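Local coordinates for ThiJ/PfpI family protein (Francisella tularensis subsp. novicida, PDB 4P5P) that probably acts as a glyoxalase III-type enzyme of the Hsp31-like branch of the DJ-1/PfpI family and is regarded as a virulence factor, at residues 5-10 and 83-88; 45-50 and 106-111; 116-121 and 136-141; 125-130 and 217-222. All coordinates share one frame; numbering follows the deposited sequence.

Contact 1 (5-10 and 83-88); sequences LMVTTS and TSLRDV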
# COMPACT_ATOMS: atom_id res chain seq x y z
N LEU A 5 3.83 10.43 1.81
CA LEU A 5 4.80 9.40 1.47
C LEU A 5 4.10 8.16 0.93
O LEU A 5 3.28 7.57 1.63
CB LEU A 5 5.66 9.04 2.69
CG LEU A 5 6.79 8.05 2.41
CD1 LEU A 5 7.84 8.69 1.53
CD2 LEU A 5 7.37 7.57 3.70
N MET A 6 4.42 7.76 -0.29
CA MET A 6 3.89 6.54 -0.87
C MET A 6 5.01 5.51 -0.90
O MET A 6 6.15 5.83 -1.26
CB MET A 6 3.33 6.79 -2.28
CG MET A 6 2.12 7.71 -2.29
SD MET A 6 1.28 7.74 -3.89
CE MET A 6 0.54 6.12 -3.94
N VAL A 7 4.68 4.29 -0.49
CA VAL A 7 5.63 3.20 -0.30
C VAL A 7 5.27 1.98 -1.15
O VAL A 7 4.15 1.50 -1.12
CB VAL A 7 5.66 2.76 1.19
CG1 VAL A 7 6.68 1.66 1.42
CG2 VAL A 7 5.97 3.94 2.09
N THR A 8 6.27 1.46 -1.88
CA THR A 8 6.09 0.27 -2.69
C THR A 8 6.95 -0.87 -2.22
O THR A 8 7.97 -0.67 -1.54
CB THR A 8 6.46 0.49 -4.17
OG1 THR A 8 7.89 0.47 -4.30
CG2 THR A 8 5.89 1.79 -4.70
N THR A 9 6.53 -2.07 -2.59
CA THR A 9 7.35 -3.26 -2.46
C THR A 9 8.63 -3.16 -3.31
O THR A 9 8.69 -2.40 -4.27
CB THR A 9 6.55 -4.51 -2.89
OG1 THR A 9 7.29 -5.70 -2.59
CG2 THR A 9 6.24 -4.48 -4.37
N SER A 10 9.63 -3.97 -2.92
CA SER A 10 10.85 -4.19 -3.70
C SER A 10 10.99 -5.66 -4.11
O SER A 10 11.98 -6.05 -4.76
CB SER A 10 12.08 -3.76 -2.88
OG SER A 10 12.12 -2.35 -2.76
N THR A 83 14.47 5.91 -3.85
CA THR A 83 14.95 6.04 -2.49
C THR A 83 14.34 4.92 -1.63
O THR A 83 13.18 4.53 -1.82
CB THR A 83 14.59 7.42 -1.94
OG1 THR A 83 15.18 8.42 -2.77
CG2 THR A 83 15.06 7.58 -0.51
N SER A 84 15.13 4.39 -0.70
CA SER A 84 14.64 3.40 0.25
C SER A 84 13.87 4.06 1.40
O SER A 84 14.20 5.17 1.84
CB SER A 84 15.79 2.58 0.83
OG SER A 84 15.34 1.77 1.91
N LEU A 85 12.85 3.37 1.88
CA LEU A 85 12.12 3.78 3.07
C LEU A 85 13.05 4.08 4.25
O LEU A 85 12.81 4.98 5.04
CB LEU A 85 11.12 2.69 3.45
CG LEU A 85 10.21 2.96 4.65
CD1 LEU A 85 9.26 4.11 4.38
CD2 LEU A 85 9.45 1.69 5.02
N ARG A 86 14.13 3.32 4.37
CA ARG A 86 15.03 3.51 5.51
C ARG A 86 15.70 4.88 5.50
O ARG A 86 16.23 5.31 6.53
CB ARG A 86 16.11 2.43 5.55
CG ARG A 86 17.23 2.62 4.55
CD ARG A 86 18.25 1.46 4.58
NE ARG A 86 17.66 0.23 4.10
CZ ARG A 86 17.70 -0.20 2.83
NH1 ARG A 86 18.33 0.48 1.87
NH2 ARG A 86 17.10 -1.33 2.53
N ASP A 87 15.68 5.57 4.36
CA ASP A 87 16.43 6.82 4.25
C ASP A 87 15.61 8.08 4.34
O ASP A 87 16.17 9.18 4.26
CB ASP A 87 17.23 6.82 2.95
CG ASP A 87 18.40 5.84 2.99
OD1 ASP A 87 19.01 5.65 4.07
OD2 ASP A 87 18.72 5.26 1.95
N VAL A 88 14.31 7.97 4.56
CA VAL A 88 13.50 9.17 4.67
C VAL A 88 13.23 9.49 6.13
O VAL A 88 13.23 8.60 6.99
CB VAL A 88 12.16 9.04 3.92
CG1 VAL A 88 12.43 8.84 2.44
CG2 VAL A 88 11.35 7.90 4.47
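Leu85 pushes one methyl, CD1, into the notch between Leu5 and Val7, two residues that point to the same side of strand 5-8. The fit is even: Leu85 CD1 lies 4.0 Å from Leu5 CD2 and the same 4.0 Å from Val7 CG2. The Leu85 side chain runs obliquely to Leu5 but nearly at a right angle to Val7, and the valine meets it with CG2 alone. With its CG swung anti to the backbone N (chi1 -178°), Leu85 extends away from its own short 3-10 turn and onto the strand. Val88 fills the other end of the groove, its CG2 meeting Leu5 CD2 tip to tip at 4.1 Å. Leu5 CD2 is thus shared by two knobs. Just before the 3-10 segment, Ser84 OG accepts the Arg86 N-H at 3.1 Å, an ST turn that shapes the backbone where Leu85 leaves it. Val45 of the intervening strand 40-46 touches Val7 and Val88, while Ile114 and Lys117 of helix 112-123 lie against Leu85. Apolar filling of this kind, between parallel strands and the helix layer covering them, is typical of the flavodoxin-like alpha/beta sandwich.

Contact 2 (45-50 and 106-111); sequences VSIMGG and WDFPNN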
# COMPACT_ATOMS: atom_id res chain seq x y z
N VAL A 45 8.86 6.08 -2.24
CA VAL A 45 9.97 5.22 -1.86
C VAL A 45 9.61 3.76 -2.02
O VAL A 45 8.43 3.41 -2.09
CB VAL A 45 10.42 5.45 -0.40
CG1 VAL A 45 10.92 6.87 -0.23
CG2 VAL A 45 9.30 5.14 0.58
N SER A 46 10.62 2.91 -2.06
CA SER A 46 10.42 1.48 -2.00
C SER A 46 11.11 0.93 -0.77
O SER A 46 11.87 1.63 -0.11
CB SER A 46 10.96 0.79 -3.25
OG SER A 46 12.37 0.88 -3.33
N ILE A 47 10.86 -0.33 -0.47
CA ILE A 47 11.49 -0.95 0.69
C ILE A 47 13.01 -0.92 0.58
O ILE A 47 13.70 -0.50 1.51
CB ILE A 47 11.01 -2.39 0.85
CG1 ILE A 47 9.52 -2.41 1.21
CG2 ILE A 47 11.80 -3.10 1.94
CD1 ILE A 47 9.13 -1.69 2.51
N MET A 48 13.55 -1.34 -0.56
CA MET A 48 15.00 -1.54 -0.67
C MET A 48 15.68 -0.39 -1.40
O MET A 48 16.90 -0.26 -1.35
CB MET A 48 15.30 -2.85 -1.39
CG MET A 48 14.98 -4.11 -0.59
SD MET A 48 15.94 -4.32 0.93
CE MET A 48 17.61 -4.10 0.33
N GLY A 49 14.91 0.46 -2.06
CA GLY A 49 15.49 1.44 -2.95
C GLY A 49 15.86 0.76 -4.26
O GLY A 49 15.74 -0.47 -4.41
N GLY A 50 16.31 1.55 -5.23
CA GLY A 50 16.68 1.00 -6.52
C GLY A 50 15.46 0.73 -7.38
O GLY A 50 14.44 1.42 -7.27
N TRP A 106 5.82 -10.42 0.82
CA TRP A 106 7.13 -10.95 1.21
C TRP A 106 8.05 -9.92 1.84
O TRP A 106 9.04 -10.30 2.46
CB TRP A 106 7.83 -11.57 -0.00
CG TRP A 106 7.26 -12.90 -0.39
CD1 TRP A 106 7.60 -14.12 0.13
CD2 TRP A 106 6.24 -13.16 -1.37
NE1 TRP A 106 6.86 -15.12 -0.46
CE2 TRP A 106 6.03 -14.56 -1.39
CE3 TRP A 106 5.50 -12.36 -2.24
CZ2 TRP A 106 5.10 -15.17 -2.24
CZ3 TRP A 106 4.57 -12.97 -3.09
CH2 TRP A 106 4.38 -14.36 -3.08
N ASP A 107 7.78 -8.62 1.68
CA ASP A 107 8.67 -7.63 2.31
C ASP A 107 7.99 -6.51 3.10
O ASP A 107 8.69 -5.70 3.71
CB ASP A 107 9.65 -7.02 1.28
CG ASP A 107 8.99 -6.17 0.20
OD1 ASP A 107 7.75 -6.11 0.10
OD2 ASP A 107 9.75 -5.56 -0.58
N PHE A 108 6.66 -6.50 3.18
CA PHE A 108 6.01 -5.52 4.06
C PHE A 108 5.81 -5.97 5.51
O PHE A 108 6.02 -5.17 6.42
CB PHE A 108 4.63 -5.12 3.50
CG PHE A 108 4.65 -4.01 2.46
CD1 PHE A 108 5.81 -3.59 1.84
CD2 PHE A 108 3.45 -3.40 2.11
CE1 PHE A 108 5.79 -2.56 0.92
CE2 PHE A 108 3.42 -2.40 1.19
CZ PHE A 108 4.58 -1.96 0.59
N PRO A 109 5.34 -7.22 5.75
CA PRO A 109 4.85 -7.55 7.10
C PRO A 109 5.85 -7.36 8.23
O PRO A 109 5.48 -6.98 9.34
CB PRO A 109 4.50 -9.04 7.00
CG PRO A 109 4.29 -9.31 5.59
CD PRO A 109 5.14 -8.34 4.81
N ASN A 110 7.12 -7.66 7.96
CA ASN A 110 8.10 -7.70 9.03
C ASN A 110 9.13 -6.57 8.92
O ASN A 110 10.14 -6.56 9.61
CB ASN A 110 8.76 -9.07 9.03
CG ASN A 110 7.75 -10.18 9.34
OD1 ASN A 110 6.99 -10.07 10.30
ND2 ASN A 110 7.65 -11.18 8.47
N ASN A 111 8.83 -5.56 8.10
CA ASN A 111 9.76 -4.47 7.90
C ASN A 111 9.79 -3.52 9.10
O ASN A 111 8.77 -2.91 9.44
CB ASN A 111 9.41 -3.69 6.64
CG ASN A 111 10.45 -2.66 6.29
OD1 ASN A 111 10.43 -1.54 6.81
ND2 ASN A 111 11.40 -3.04 5.44
O HOH W 1 13.46 -0.99 4.64
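Ile47, just past the end of strand 40-46, and Asp107, in the weakly bonded helix 104-107, bring their CA atoms to 7.4 Å, the closest CA pair of the two segments. The second chain then folds through a type I beta turn, Phe108 to Asn111, and Asn111 becomes the N-cap of helix 112-123, its OD1 taking the backbone N-H of Ile114. These are loops at the carboxyl ends of parallel strands in a flavodoxin-like fold. One side chain, Ile47, carries nearly all of the contact and is met by three residues. Its CG1 comes to the edge of the Phe108 ring, close to the ring plane, 3.7 Å from CE1, while CD1 follows at 3.8 Å from that same CE1. On another flank, Asp107 OD2 lies 3.6 Å from Ile47 CG1. This is plain van der Waals packing; the carboxylate's polar partners lie elsewhere: OD2 accepts from Ser10 N and OD1 pairs with Thr9 OG1, tying the residue before the turn to the loop that follows strand 2-8. The third neighbour is Asn111, which approaches Ile47 from the opposite direction. Ile47 CG2, anti to its backbone N because CG1 takes chi1 -66°, reaches 3.5 Å from Asn111 ND2. The amide of Asn111 therefore works at both ends, OD1 capping the helix and ND2 beside Ile47 and bonded to a water. That single water joins the two segments, accepting from Asn111 ND2 at 3.0 Å and donating to Ile47 O at 3.2 Å.

Contact 3 (116-121 and 136-141); sequences SKVLDI and AALINV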
# COMPACT_ATOMS: atom_id res chain seq x y z
N SER A 116 8.02 1.34 12.62
CA SER A 116 8.34 2.57 13.35
C SER A 116 7.74 3.81 12.66
O SER A 116 7.25 4.72 13.34
CB SER A 116 9.85 2.75 13.52
OG SER A 116 10.54 2.82 12.30
N LYS A 117 7.70 3.83 11.33
CA LYS A 117 7.21 5.03 10.66
C LYS A 117 5.70 5.12 10.71
O LYS A 117 5.15 6.22 10.82
CB LYS A 117 7.73 5.08 9.22
CG LYS A 117 9.24 5.34 9.21
CD LYS A 117 9.88 5.27 7.82
CE LYS A 117 11.31 5.84 7.82
NZ LYS A 117 12.21 5.24 8.85
N VAL A 118 5.02 3.98 10.63
CA VAL A 118 3.55 3.99 10.80
C VAL A 118 3.21 4.47 12.21
O VAL A 118 2.31 5.29 12.37
CB VAL A 118 2.93 2.61 10.52
CG1 VAL A 118 1.44 2.58 10.90
CG2 VAL A 118 3.06 2.25 9.04
N LEU A 119 3.95 3.99 13.22
CA LEU A 119 3.75 4.48 14.59
C LEU A 119 3.91 5.98 14.70
O LEU A 119 3.15 6.64 15.41
CB LEU A 119 4.74 3.82 15.57
CG LEU A 119 4.42 2.40 15.98
CD1 LEU A 119 5.59 1.87 16.78
CD2 LEU A 119 3.12 2.34 16.81
N ASP A 120 4.91 6.53 14.02
CA ASP A 120 5.14 7.96 14.10
C ASP A 120 3.95 8.74 13.52
O ASP A 120 3.46 9.69 14.13
CB ASP A 120 6.44 8.32 13.37
CG ASP A 120 6.84 9.76 13.59
OD1 ASP A 120 6.23 10.64 12.95
OD2 ASP A 120 7.77 10.01 14.40
N ILE A 121 3.48 8.33 12.35
CA ILE A 121 2.33 8.97 11.73
C ILE A 121 1.06 8.81 12.60
O ILE A 121 0.30 9.77 12.82
CB ILE A 121 2.08 8.40 10.33
CG1 ILE A 121 3.28 8.67 9.41
CG2 ILE A 121 0.81 9.00 9.73
CD1 ILE A 121 3.55 10.14 9.14
N ALA A 136 -0.84 -5.61 4.09
CA ALA A 136 0.14 -6.44 4.82
C ALA A 136 1.10 -5.58 5.65
O ALA A 136 1.67 -6.05 6.64
CB ALA A 136 0.92 -7.31 3.85
N ALA A 137 1.29 -4.33 5.23
CA ALA A 137 2.13 -3.39 5.99
C ALA A 137 1.64 -3.16 7.41
O ALA A 137 2.43 -2.80 8.28
CB ALA A 137 2.22 -2.05 5.29
N LEU A 138 0.34 -3.32 7.65
CA LEU A 138 -0.26 -2.91 8.93
C LEU A 138 -0.45 -4.03 9.93
O LEU A 138 -0.72 -3.78 11.10
CB LEU A 138 -1.60 -2.23 8.68
CG LEU A 138 -1.62 -1.09 7.66
CD1 LEU A 138 -3.01 -0.49 7.59
CD2 LEU A 138 -0.58 -0.02 8.00
N ILE A 139 -0.33 -5.27 9.47
CA ILE A 139 -0.65 -6.43 10.32
C ILE A 139 0.10 -6.43 11.66
O ILE A 139 -0.50 -6.68 12.70
CB ILE A 139 -0.32 -7.73 9.59
CG1 ILE A 139 -1.16 -7.88 8.31
CG2 ILE A 139 -0.58 -8.94 10.47
CD1 ILE A 139 -0.58 -8.92 7.37
N ASN A 140 1.41 -6.17 11.63
CA ASN A 140 2.28 -6.34 12.79
C ASN A 140 2.77 -5.04 13.42
O ASN A 140 3.71 -5.05 14.22
CB ASN A 140 3.52 -7.17 12.40
CG ASN A 140 3.16 -8.56 11.92
OD1 ASN A 140 2.39 -9.28 12.54
ND2 ASN A 140 3.74 -8.94 10.79
N VAL A 141 2.14 -3.92 13.08
CA VAL A 141 2.51 -2.65 13.70
C VAL A 141 2.00 -2.62 15.13
O VAL A 141 0.79 -2.64 15.36
CB VAL A 141 1.94 -1.45 12.92
CG1 VAL A 141 2.34 -0.14 13.59
CG2 VAL A 141 2.43 -1.48 11.48
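Asp120 N donates to Ser116 O at 3.0 Å, the shortest backbone bond within the two segments; it belongs to the helical turn that bears Val118 and Leu119, and the Asp120 carboxylate forms a salt bridge with Lys91. What crosses the contact is apolar. Val141 CG1 is the central knob, 3.9 Å from Val118 CG1 and 4.1 Å from Leu119 CG. The two valines meet at a slant, whereas the leucine and Val141 slide past each other in opposite directions, with Leu119 CD2 also beside that methyl. Both valines hold CG1 anti to the backbone N (chi1 171° in Val118, 180° in Val141), which turns the touching branches to meet between helix and loop. Leu138 adds a looser touch, its CD2 4.4 Å from Val118 CG1. Leu138 and Val141 are the two ends of a type I beta turn, and its closing bond, Val141 N to Leu138 O, is weak at 3.5 Å. The turn lies a few residues beyond Cys132, present here as the sulfinic acid. Ile128 of the central sheet touches both Val118 and Leu138, and Phe98 backs Val118 and Ala137, so the helix, the loop and the sheet share one hydrophobic layer. With only aliphatic carbons meeting across the contact, cohesion probably rests on close shape and exclusion of water rather than on directed bonds.

Contact 4 (125-130 and 217-222); sequences NGVIGA and KAIKQS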
# COMPACT_ATOMS: atom_id res chain seq x y z
N ASN A 125 -1.74 11.36 14.76
CA ASN A 125 -3.05 11.22 14.12
C ASN A 125 -3.02 11.65 12.65
O ASN A 125 -3.95 12.28 12.14
CB ASN A 125 -4.11 12.02 14.88
CG ASN A 125 -5.53 11.63 14.50
OD1 ASN A 125 -5.83 10.46 14.27
ND2 ASN A 125 -6.41 12.63 14.41
N GLY A 126 -1.93 11.29 11.97
CA GLY A 126 -1.83 11.50 10.54
C GLY A 126 -2.55 10.38 9.83
O GLY A 126 -3.10 9.49 10.47
N VAL A 127 -2.54 10.42 8.51
CA VAL A 127 -3.25 9.43 7.72
C VAL A 127 -2.36 8.26 7.37
O VAL A 127 -1.25 8.44 6.90
CB VAL A 127 -3.80 10.06 6.43
CG1 VAL A 127 -4.44 9.01 5.52
CG2 VAL A 127 -4.79 11.15 6.78
N ILE A 128 -2.87 7.06 7.61
CA ILE A 128 -2.24 5.80 7.25
C ILE A 128 -3.12 5.10 6.24
O ILE A 128 -4.25 4.76 6.55
CB ILE A 128 -2.03 4.90 8.47
CG1 ILE A 128 -1.05 5.55 9.43
CG2 ILE A 128 -1.49 3.54 8.07
CD1 ILE A 128 -1.28 5.15 10.84
N GLY A 129 -2.62 4.92 5.02
CA GLY A 129 -3.39 4.28 3.97
C GLY A 129 -2.73 3.02 3.45
O GLY A 129 -1.50 2.95 3.37
N ALA A 130 -3.51 2.00 3.10
CA ALA A 130 -2.96 0.81 2.46
C ALA A 130 -4.01 0.16 1.58
O ALA A 130 -5.17 0.12 1.95
CB ALA A 130 -2.45 -0.18 3.49
N LYS A 217 -9.58 9.30 -2.84
CA LYS A 217 -10.55 10.30 -2.39
C LYS A 217 -10.60 10.37 -0.87
O LYS A 217 -10.59 11.46 -0.29
CB LYS A 217 -11.95 9.98 -2.93
CG LYS A 217 -12.11 10.17 -4.43
CD LYS A 217 -13.49 9.70 -4.89
CE LYS A 217 -13.69 9.88 -6.39
NZ LYS A 217 -14.95 9.25 -6.87
N ALA A 218 -10.66 9.21 -0.23
CA ALA A 218 -10.72 9.13 1.23
C ALA A 218 -9.46 9.70 1.88
O ALA A 218 -9.53 10.41 2.88
CB ALA A 218 -10.93 7.71 1.65
N ILE A 219 -8.31 9.37 1.31
CA ILE A 219 -7.05 9.88 1.83
C ILE A 219 -7.03 11.40 1.76
O ILE A 219 -6.70 12.07 2.74
CB ILE A 219 -5.87 9.31 1.02
CG1 ILE A 219 -5.73 7.81 1.29
CG2 ILE A 219 -4.57 10.03 1.38
CD1 ILE A 219 -4.81 7.12 0.33
N LYS A 220 -7.37 11.94 0.59
CA LYS A 220 -7.24 13.37 0.35
C LYS A 220 -8.11 14.15 1.31
O LYS A 220 -7.71 15.18 1.85
CB LYS A 220 -7.59 13.72 -1.10
CG LYS A 220 -7.21 15.14 -1.48
CD LYS A 220 -7.19 15.35 -2.98
CE LYS A 220 -6.76 16.77 -3.32
NZ LYS A 220 -6.20 16.91 -4.69
N GLN A 221 -9.31 13.63 1.55
CA GLN A 221 -10.23 14.27 2.48
C GLN A 221 -9.72 14.21 3.92
O GLN A 221 -9.84 15.18 4.67
CB GLN A 221 -11.61 13.61 2.39
CG GLN A 221 -12.66 14.30 3.23
CD GLN A 221 -14.05 13.78 2.94
OE1 GLN A 221 -14.23 12.90 2.09
NE2 GLN A 221 -15.04 14.33 3.63
N SER A 222 -9.14 13.07 4.30
CA SER A 222 -8.67 12.87 5.67
C SER A 222 -7.45 13.74 6.00
O SER A 222 -7.18 14.00 7.17
CB SER A 222 -8.33 11.40 5.90
OG SER A 222 -8.06 11.15 7.27
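Helix-on-sheet packing of the flavodoxin-like sandwich brings strand 127-130 against the last turns of helix 212-222, with Val127 as the meeting point. Its two methyls are divided between two helix residues about one turn apart. CG1, anti to the backbone N (chi1 175°), lies 4.3 Å from Ile219 CG2, and CG2 meets Ser222, 3.7 Å from its CB. The Ser222 hydroxyl comes closer still in the conformer described, but Ser222 has a second conformer, so that approach is tentative. Val127 thus fills the hollow between Ile219 and Ser222; Val127 CA is 6.7 Å from Ser222 CA. Gly129, two residues on, has no side chain, and Ile219 CD1 lies over its backbone. The missing side chain probably lets Ile219 lie close to the strand; a CB there would be only 3.3 Å from Ile219 CD1. The strand is entered through a Schellman motif that ends helix 112-123: Asn125, with positive phi, is its C-prime residue, and Gly126 N bonds back to Ile121 O and Asn125 N to Tyr122 O. Further round helix 212-222, Lys220, whose CB leads away from the strand, forms a salt bridge with Asp37 through NZ. Strand 127-130 runs parallel between strands 95-98 and 203-206; Ile219 also touches Ile97 and Ser222 touches Ile204, so the helix spans all three strands. Ile128 faces the other way, onto Ile121 and Tyr122 of helix 112-123, which leaves the strand enclosed between one helix on each face.

How the contacts relate
Contacts 1 and 2 lie 7 Å apart between centres and interlock along the chain: Ser10 OG bonds Met48 N at 2.8 Å, joining the loops that follow strands 2-8 and 40-46. Contact 2 passes on to contact 3 through Pro109 O and Asn140 ND2, 3.0 Å apart. Contacts 3 and 4 share the junction of helix 112-123 with strand 127-130, where Ile121 CG2 packs 3.5 Å from Val127 O. Contacts 2 and 4 are farthest apart, about 21 Å between centres, on opposite sides of the chain's centre. In sequence the modified Cys132 falls between strand 127-130 of contact 4 and segment 136-141 of contact 3.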